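Local coordinates for protein uroporphyrin-III C-methyltransferase (Thermus thermophilus, PDB 1VE2) that probably transfers methyl groups from S-adenosyl-L-methionine to uroporphyrinogen III, an early step on the branch of tetrapyrrole biosynthesis that leads to sirohaem and corrinoids, at residues S117-L122 and L127-R132; E170-R175 and L216-V221; L148-P151 and T155-L158. All coordinates share one frame; numbering follows the deposited sequence.

Interaction 1 (S117-L122 and L127-R132); sequences SAVGAL and LPLTHR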
loop_
_atom_site.group_PDB
_atom_site.type_symbol
_atom_site.label_atom_id
_atom_site.label_comp_id
_atom_site.label_asym_id
_atom_site.label_seq_id
_atom_site.Cartn_x
_atom_site.Cartn_y
_atom_site.Cartn_z
ATOM N N SER A 117 5.418 -3.830 0.861
ATOM C CA SER A 117 6.874 -3.915 0.752
ATOM C C SER A 117 7.451 -2.780 -0.066
ATOM O O SER A 117 8.617 -2.429 0.101
ATOM C CB SER A 117 7.279 -5.241 0.092
ATOM O OG SER A 117 6.843 -6.364 0.843
ATOM N N ALA A 118 6.640 -2.227 -0.965
ATOM C CA ALA A 118 7.075 -1.131 -1.814
ATOM C C ALA A 118 6.642 0.186 -1.189
ATOM O O ALA A 118 7.375 0.773 -0.395
ATOM C CB ALA A 118 6.476 -1.279 -3.216
ATOM N N VAL A 119 5.434 0.624 -1.534
ATOM C CA VAL A 119 4.862 1.868 -1.034
ATOM C C VAL A 119 5.002 2.099 0.470
ATOM O O VAL A 119 5.322 3.201 0.913
ATOM C CB VAL A 119 3.361 1.956 -1.414
ATOM C CG1 VAL A 119 2.736 3.205 -0.819
ATOM C CG2 VAL A 119 3.212 1.958 -2.936
ATOM N N GLY A 120 4.750 1.060 1.256
ATOM C CA GLY A 120 4.850 1.193 2.696
ATOM C C GLY A 120 6.251 1.526 3.170
ATOM O O GLY A 120 6.428 2.378 4.040
ATOM N N ALA A 121 7.253 0.855 2.605
ATOM C CA ALA A 121 8.639 1.098 2.992
ATOM C C ALA A 121 9.050 2.523 2.653
ATOM O O ALA A 121 9.671 3.212 3.463
ATOM C CB ALA A 121 9.569 0.105 2.293
ATOM N N LEU A 122 8.709 2.964 1.446
ATOM C CA LEU A 122 9.047 4.319 1.022
ATOM C C LEU A 122 8.406 5.359 1.947
ATOM O O LEU A 122 9.048 6.332 2.334
ATOM C CB LEU A 122 8.598 4.531 -0.425
ATOM C CG LEU A 122 9.260 3.579 -1.426
ATOM C CD1 LEU A 122 8.624 3.733 -2.788
ATOM C CD2 LEU A 122 10.750 3.881 -1.508
ATOM N N LEU A 127 9.372 9.190 2.072
ATOM C CA LEU A 127 9.597 9.456 0.659
ATOM C C LEU A 127 8.301 9.322 -0.149
ATOM O O LEU A 127 7.644 8.285 -0.109
ATOM C CB LEU A 127 10.645 8.484 0.127
ATOM C CG LEU A 127 11.945 8.452 0.937
ATOM C CD1 LEU A 127 12.849 7.374 0.363
ATOM C CD2 LEU A 127 12.631 9.811 0.904
ATOM N N PRO A 128 7.929 10.373 -0.899
ATOM C CA PRO A 128 6.712 10.379 -1.719
ATOM C C PRO A 128 6.910 9.757 -3.103
ATOM O O PRO A 128 8.020 9.757 -3.639
ATOM C CB PRO A 128 6.379 11.863 -1.802
ATOM C CG PRO A 128 7.753 12.477 -1.941
ATOM C CD PRO A 128 8.575 11.703 -0.908
ATOM N N LEU A 129 5.826 9.222 -3.668
ATOM C CA LEU A 129 5.846 8.612 -4.993
ATOM C C LEU A 129 5.247 9.585 -5.993
ATOM O O LEU A 129 5.378 9.413 -7.197
ATOM C CB LEU A 129 5.040 7.307 -5.002
ATOM C CG LEU A 129 5.713 6.158 -4.247
ATOM C CD1 LEU A 129 4.797 4.936 -4.228
ATOM C CD2 LEU A 129 7.043 5.832 -4.917
ATOM N N THR A 130 4.568 10.602 -5.477
ATOM C CA THR A 130 3.968 11.630 -6.314
ATOM C C THR A 130 4.237 12.971 -5.650
ATOM O O THR A 130 4.408 13.033 -4.435
ATOM C CB THR A 130 2.449 11.435 -6.454
ATOM O OG1 THR A 130 1.851 11.395 -5.152
ATOM C CG2 THR A 130 2.145 10.135 -7.203
ATOM N N HIS A 131 4.273 14.035 -6.446
ATOM C CA HIS A 131 4.526 15.372 -5.923
ATOM C C HIS A 131 4.200 16.393 -7.007
ATOM O O HIS A 131 4.504 16.182 -8.179
ATOM C CB HIS A 131 5.991 15.495 -5.493
ATOM C CG HIS A 131 6.289 16.736 -4.708
ATOM N ND1 HIS A 131 6.914 17.834 -5.261
ATOM C CD2 HIS A 131 6.022 17.063 -3.423
ATOM C CE1 HIS A 131 7.017 18.785 -4.349
ATOM N NE2 HIS A 131 6.483 18.344 -3.226
ATOM N N ARG A 132 3.567 17.495 -6.619
ATOM C CA ARG A 132 3.195 18.526 -7.585
ATOM C C ARG A 132 4.333 18.874 -8.536
ATOM O O ARG A 132 5.437 19.180 -8.107
ATOM C CB ARG A 132 2.729 19.786 -6.855
ATOM C CG ARG A 132 3.728 20.313 -5.842
ATOM C CD ARG A 132 3.098 21.365 -4.944
ATOM N NE ARG A 132 2.638 22.532 -5.685
ATOM C CZ ARG A 132 2.062 23.591 -5.122
ATOM N NH1 ARG A 132 1.876 23.625 -3.807
ATOM N NH2 ARG A 132 1.673 24.614 -5.870
#
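Leu122 and Leu129 meet because both turn CG away from their own carbonyl carbon, with chi1 at -61° and -71°, and then run on extended, which brings their methyl ends together where helix 119-124 faces the loop that follows it. The two side chains cross at about a right angle, and CD1 of Leu122 presses on CD2 of Leu129 at 3.4 Å, tighter than ordinary van der Waals contact. The other branch of Leu129 is used as well: its CD1 lies 3.6 Å from CG2 of Val119, one helical turn back, so the two methyls of a single leucine are shared between two residues of the helix. The polar part of the contact is a backbone bond. Leu127 N donates to Leu122 O over 2.9 Å, with an N-H...O angle of 160°. CB of Leu127 comes in beside the same oxygen at 3.5 Å. This is a helix followed by a reversal, in which the loop leading to strand 138-142 folds back on the helix it has just left. Val217 of strand 214-218 packs on both Leu122 and Leu129, while Val91 of the second subunit reaches Val119, placing the contact between the mixed sheet of the C-terminal half and the dimer partner. Chemically, one nearly straight bond satisfies a buried carbonyl of the helix at the turn, and the side chains that meet across the contact do so through apolar carbons, consistent with a site shielded from water.

Interaction 2 (E170-R175 and L216-V221); sequences ERLLER and LVVGKV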
loop_
_atom_site.group_PDB
_atom_site.type_symbol
_atom_site.label_atom_id
_atom_site.label_comp_id
_atom_site.label_asym_id
_atom_site.label_seq_id
_atom_site.Cartn_x
_atom_site.Cartn_y
_atom_site.Cartn_z
ATOM N N GLU A 170 19.106 -0.917 -19.279
ATOM C CA GLU A 170 18.598 -0.889 -20.643
ATOM C C GLU A 170 17.091 -0.672 -20.661
ATOM O O GLU A 170 16.582 0.267 -21.270
ATOM C CB GLU A 170 18.896 -2.209 -21.384
ATOM C CG GLU A 170 20.048 -3.069 -20.873
ATOM C CD GLU A 170 21.304 -2.285 -20.558
ATOM O OE1 GLU A 170 21.649 -1.380 -21.343
ATOM O OE2 GLU A 170 21.946 -2.576 -19.528
ATOM N N ARG A 171 16.391 -1.580 -19.994
ATOM C CA ARG A 171 14.939 -1.545 -19.922
ATOM C C ARG A 171 14.372 -0.269 -19.324
ATOM O O ARG A 171 13.331 0.207 -19.762
ATOM C CB ARG A 171 14.434 -2.775 -19.159
ATOM C CG ARG A 171 13.885 -3.855 -20.081
ATOM C CD ARG A 171 14.837 -4.124 -21.246
ATOM N NE ARG A 171 14.204 -4.882 -22.323
ATOM C CZ ARG A 171 14.768 -5.099 -23.507
ATOM N NH1 ARG A 171 15.978 -4.617 -23.764
ATOM N NH2 ARG A 171 14.126 -5.796 -24.435
ATOM N N LEU A 172 15.054 0.286 -18.329
ATOM C CA LEU A 172 14.587 1.520 -17.707
ATOM C C LEU A 172 14.715 2.661 -18.705
ATOM O O LEU A 172 13.954 3.626 -18.665
ATOM C CB LEU A 172 15.397 1.847 -16.446
ATOM C CG LEU A 172 15.312 0.888 -15.253
ATOM C CD1 LEU A 172 16.165 1.425 -14.121
ATOM C CD2 LEU A 172 13.865 0.744 -14.793
ATOM N N LEU A 173 15.683 2.539 -19.609
ATOM C CA LEU A 173 15.911 3.556 -20.628
ATOM C C LEU A 173 14.739 3.615 -21.603
ATOM O O LEU A 173 14.534 4.621 -22.285
ATOM C CB LEU A 173 17.214 3.262 -21.380
ATOM C CG LEU A 173 18.487 3.444 -20.550
ATOM C CD1 LEU A 173 19.696 2.939 -21.325
ATOM C CD2 LEU A 173 18.651 4.911 -20.195
ATOM N N GLU A 174 13.970 2.531 -21.660
ATOM C CA GLU A 174 12.808 2.461 -22.537
ATOM C C GLU A 174 11.611 3.175 -21.910
ATOM O O GLU A 174 10.539 3.247 -22.511
ATOM C CB GLU A 174 12.432 1.005 -22.803
ATOM C CG GLU A 174 13.521 0.178 -23.446
ATOM C CD GLU A 174 13.075 -1.245 -23.698
ATOM O OE1 GLU A 174 12.740 -1.949 -22.719
ATOM O OE2 GLU A 174 13.058 -1.659 -24.877
ATOM N N ARG A 175 11.798 3.697 -20.702
ATOM C CA ARG A 175 10.728 4.395 -19.997
ATOM C C ARG A 175 11.192 5.734 -19.446
ATOM O O ARG A 175 10.397 6.663 -19.309
ATOM C CB ARG A 175 10.207 3.530 -18.845
ATOM C CG ARG A 175 9.520 2.249 -19.285
ATOM C CD ARG A 175 8.102 2.507 -19.768
ATOM N NE ARG A 175 7.453 1.278 -20.218
ATOM C CZ ARG A 175 7.504 0.807 -21.461
ATOM N NH1 ARG A 175 8.174 1.467 -22.399
ATOM N NH2 ARG A 175 6.881 -0.324 -21.768
ATOM N N LEU A 216 13.532 -0.473 -6.047
ATOM C CA LEU A 216 14.051 0.512 -6.981
ATOM C C LEU A 216 12.922 1.497 -7.260
ATOM O O LEU A 216 11.781 1.088 -7.472
ATOM C CB LEU A 216 14.480 -0.162 -8.287
ATOM C CG LEU A 216 15.019 0.719 -9.422
ATOM C CD1 LEU A 216 15.806 -0.153 -10.407
ATOM C CD2 LEU A 216 13.875 1.432 -10.137
ATOM N N VAL A 217 13.239 2.787 -7.225
ATOM C CA VAL A 217 12.257 3.825 -7.515
ATOM C C VAL A 217 12.910 4.797 -8.497
ATOM O O VAL A 217 13.989 5.330 -8.225
ATOM C CB VAL A 217 11.838 4.602 -6.247
ATOM C CG1 VAL A 217 10.698 5.561 -6.586
ATOM C CG2 VAL A 217 11.426 3.636 -5.148
ATOM N N VAL A 218 12.260 5.019 -9.637
ATOM C CA VAL A 218 12.796 5.917 -10.649
ATOM C C VAL A 218 11.762 6.948 -11.111
ATOM O O VAL A 218 10.564 6.662 -11.176
ATOM C CB VAL A 218 13.351 5.102 -11.855
ATOM C CG1 VAL A 218 12.274 4.189 -12.421
ATOM C CG2 VAL A 218 13.900 6.043 -12.930
ATOM N N GLY A 219 12.234 8.157 -11.408
ATOM C CA GLY A 219 11.341 9.210 -11.849
ATOM C C GLY A 219 11.731 10.552 -11.260
ATOM O O GLY A 219 12.501 10.618 -10.303
ATOM N N LYS A 220 11.194 11.624 -11.833
ATOM C CA LYS A 220 11.479 12.978 -11.372
ATOM C C LYS A 220 11.250 13.200 -9.877
ATOM O O LYS A 220 11.926 14.026 -9.260
ATOM C CB LYS A 220 10.639 13.990 -12.162
ATOM C CG LYS A 220 10.987 14.074 -13.645
ATOM C CD LYS A 220 10.114 15.085 -14.366
ATOM C CE LYS A 220 10.526 15.219 -15.824
ATOM N NZ LYS A 220 9.696 16.228 -16.536
ATOM N N VAL A 221 10.311 12.467 -9.283
ATOM C CA VAL A 221 10.030 12.651 -7.865
ATOM C C VAL A 221 11.205 12.227 -6.979
ATOM O O VAL A 221 11.360 12.721 -5.867
ATOM C CB VAL A 221 8.769 11.862 -7.419
ATOM C CG1 VAL A 221 9.062 10.367 -7.398
ATOM C CG2 VAL A 221 8.308 12.357 -6.045
#
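The backbones of helix 168-173 and strand 214-218 stay well apart, with the closest pair of CA atoms, those of Leu172 and Val218, separated by 8.5 Å, and no hydrogen bond joins the two segments. Side chains bridge that distance. Leu172 is the one helix residue that touches the strand segment, and it spreads its two methyls over two residues: CD1 approaches CD1 of Leu216 at 4.1 Å, tip to tip, while CD2 comes to 4.5 Å from CG1 of Val218, a looser approach. The torsions account for the meeting of the leucines. Leu216 holds CG opposite its backbone N (chi1 178°) and extends straight out from the strand, whereas Leu172 sets CG opposite its carbonyl carbon and reaches from the helix to the strand. Leu216 and Val218, two apart in the strand, point to the same face of the sheet, and Val217 between them points to the other. The arrangement is that of a helix lying on one face of the mixed sheet in the C-terminal half of the fold, strand 214-218 being its central member, between strands 155-159 and 181-186. Leu158 and Leu182 from those two neighbours also touch Leu172, so the leucine sits over three adjacent strands. Where the helix runs out, polar groups take over. Arg175 NH1 bonds to Glu174 O at 3.0 Å, from above the carbonyl plane and at a bent N-H...O angle of 138°. Arg171 NE and Glu174 OE1, 3.3 Å apart, form a salt bridge through charge alone: the oxygen is well out of the guanidinium plane, so the pairing is electrostatic without a directed hydrogen bond.

Interaction 3 (L148-P151 and T155-L158); sequences LPLP and TLVL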
loop_
_atom_site.group_PDB
_atom_site.type_symbol
_atom_site.label_atom_id
_atom_site.label_comp_id
_atom_site.label_asym_id
_atom_site.label_seq_id
_atom_site.Cartn_x
_atom_site.Cartn_y
_atom_site.Cartn_z
ATOM N N LEU A 148 9.463 -9.028 -20.780
ATOM C CA LEU A 148 8.215 -8.285 -20.911
ATOM C C LEU A 148 8.359 -6.788 -20.625
ATOM O O LEU A 148 9.167 -6.375 -19.791
ATOM C CB LEU A 148 7.153 -8.898 -19.993
ATOM C CG LEU A 148 6.607 -10.277 -20.387
ATOM C CD1 LEU A 148 7.737 -11.302 -20.478
ATOM C CD2 LEU A 148 5.567 -10.717 -19.361
ATOM N N PRO A 149 7.569 -5.956 -21.324
ATOM C CA PRO A 149 7.582 -4.495 -21.177
ATOM C C PRO A 149 7.236 -4.012 -19.772
ATOM O O PRO A 149 6.465 -4.652 -19.053
ATOM C CB PRO A 149 6.548 -4.033 -22.203
ATOM C CG PRO A 149 6.604 -5.108 -23.253
ATOM C CD PRO A 149 6.654 -6.357 -22.407
ATOM N N LEU A 150 7.814 -2.877 -19.393
ATOM C CA LEU A 150 7.566 -2.281 -18.089
ATOM C C LEU A 150 6.335 -1.381 -18.196
ATOM O O LEU A 150 5.995 -0.910 -19.282
ATOM C CB LEU A 150 8.766 -1.432 -17.657
ATOM C CG LEU A 150 10.044 -2.124 -17.178
ATOM C CD1 LEU A 150 11.171 -1.104 -17.087
ATOM C CD2 LEU A 150 9.803 -2.772 -15.821
ATOM N N PRO A 151 5.640 -1.144 -17.071
ATOM C CA PRO A 151 4.463 -0.275 -17.145
ATOM C C PRO A 151 4.914 1.158 -17.393
ATOM O O PRO A 151 6.117 1.433 -17.423
ATOM C CB PRO A 151 3.805 -0.450 -15.769
ATOM C CG PRO A 151 4.950 -0.811 -14.870
ATOM C CD PRO A 151 5.782 -1.744 -15.733
ATOM N N THR A 155 6.190 7.728 -11.930
ATOM C CA THR A 155 7.126 7.122 -10.983
ATOM C C THR A 155 7.005 5.610 -11.107
ATOM O O THR A 155 5.899 5.065 -11.054
ATOM C CB THR A 155 6.797 7.486 -9.517
ATOM O OG1 THR A 155 6.816 8.909 -9.348
ATOM C CG2 THR A 155 7.819 6.845 -8.564
ATOM N N LEU A 156 8.136 4.931 -11.277
ATOM C CA LEU A 156 8.125 3.482 -11.380
ATOM C C LEU A 156 8.823 2.842 -10.188
ATOM O O LEU A 156 9.935 3.232 -9.832
ATOM C CB LEU A 156 8.815 3.034 -12.663
ATOM C CG LEU A 156 9.031 1.531 -12.825
ATOM C CD1 LEU A 156 7.689 0.799 -12.904
ATOM C CD2 LEU A 156 9.843 1.295 -14.096
ATOM N N VAL A 157 8.152 1.878 -9.565
ATOM C CA VAL A 157 8.711 1.153 -8.430
ATOM C C VAL A 157 8.897 -0.298 -8.860
ATOM O O VAL A 157 7.968 -0.932 -9.366
ATOM C CB VAL A 157 7.771 1.185 -7.199
ATOM C CG1 VAL A 157 8.422 0.470 -6.022
ATOM C CG2 VAL A 157 7.444 2.622 -6.833
ATOM N N LEU A 158 10.108 -0.819 -8.696
ATOM C CA LEU A 158 10.368 -2.207 -9.054
ATOM C C LEU A 158 10.829 -2.996 -7.841
ATOM O O LEU A 158 11.752 -2.594 -7.134
ATOM C CB LEU A 158 11.427 -2.306 -10.158
ATOM C CG LEU A 158 11.004 -1.819 -11.546
ATOM C CD1 LEU A 158 12.152 -2.048 -12.528
ATOM C CD2 LEU A 158 9.760 -2.565 -12.001
#
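The loop between two parallel neighbouring strands, 138-142 and 155-159, turns back over the sheet, and its later part lays Leu150 and Pro151 against side chains of the second strand. CG of Pro151 rests 3.7 Å from CD1 of Leu156, the proline ring and the leucine crossing at about a right angle. Leu156 offers its other branch to Leu150, whose CD1 lies 4.1 Å from CD2 of Leu156. The second methyl of Leu150 goes elsewhere: its CD2 sits against both branches of Leu158, at 3.8 Å from CD2 and 4.1 Å from CD1. Leu150 is thereby divided between two residues on one face of the strand, one methyl for each. Leu158 leaves the backbone to one side, yet with CG opposite its carbonyl carbon (chi1 -70°) and an extended chi2 its end swings nearer the loop.

As a piece of the mixed sheet, this is a loop packed over one face of strand 155-159, and that face is shared. Leu172 of helix 168-173 touches Leu150 and Leu156, so helix and loop meet over the same part of the strand. The loop backbone has polar fastenings too, since Leu150 O accepts a hydrogen bond from Arg175 NH2, and Pro151 O a weak one from Arg175 NE. Pro151 also packs against Arg152 of the second subunit, and Ala139 and Ala141 of strand 138-142 lie against its ring.

Following the chain, interaction 1 comes first and closes a short reversal after helix 119-124. Interaction 3 follows, closing the brief turn that leads into strand 155-159. Interaction 2 comes last and closes a much longer loop, bringing helix 168-173 together with strand 214-218. The three stand in series, none enclosing or crossing another, yet they converge on one mixed sheet. Interactions 2 and 3 are closest, sharing neighbouring strands that are joined by a backbone bond from Leu158 N to Leu216 O. Interaction 1 meets strand 155-159 through a probable hydrogen bond between Leu129 O and Thr155 OG1, and through the packing of Ala118 on Val157.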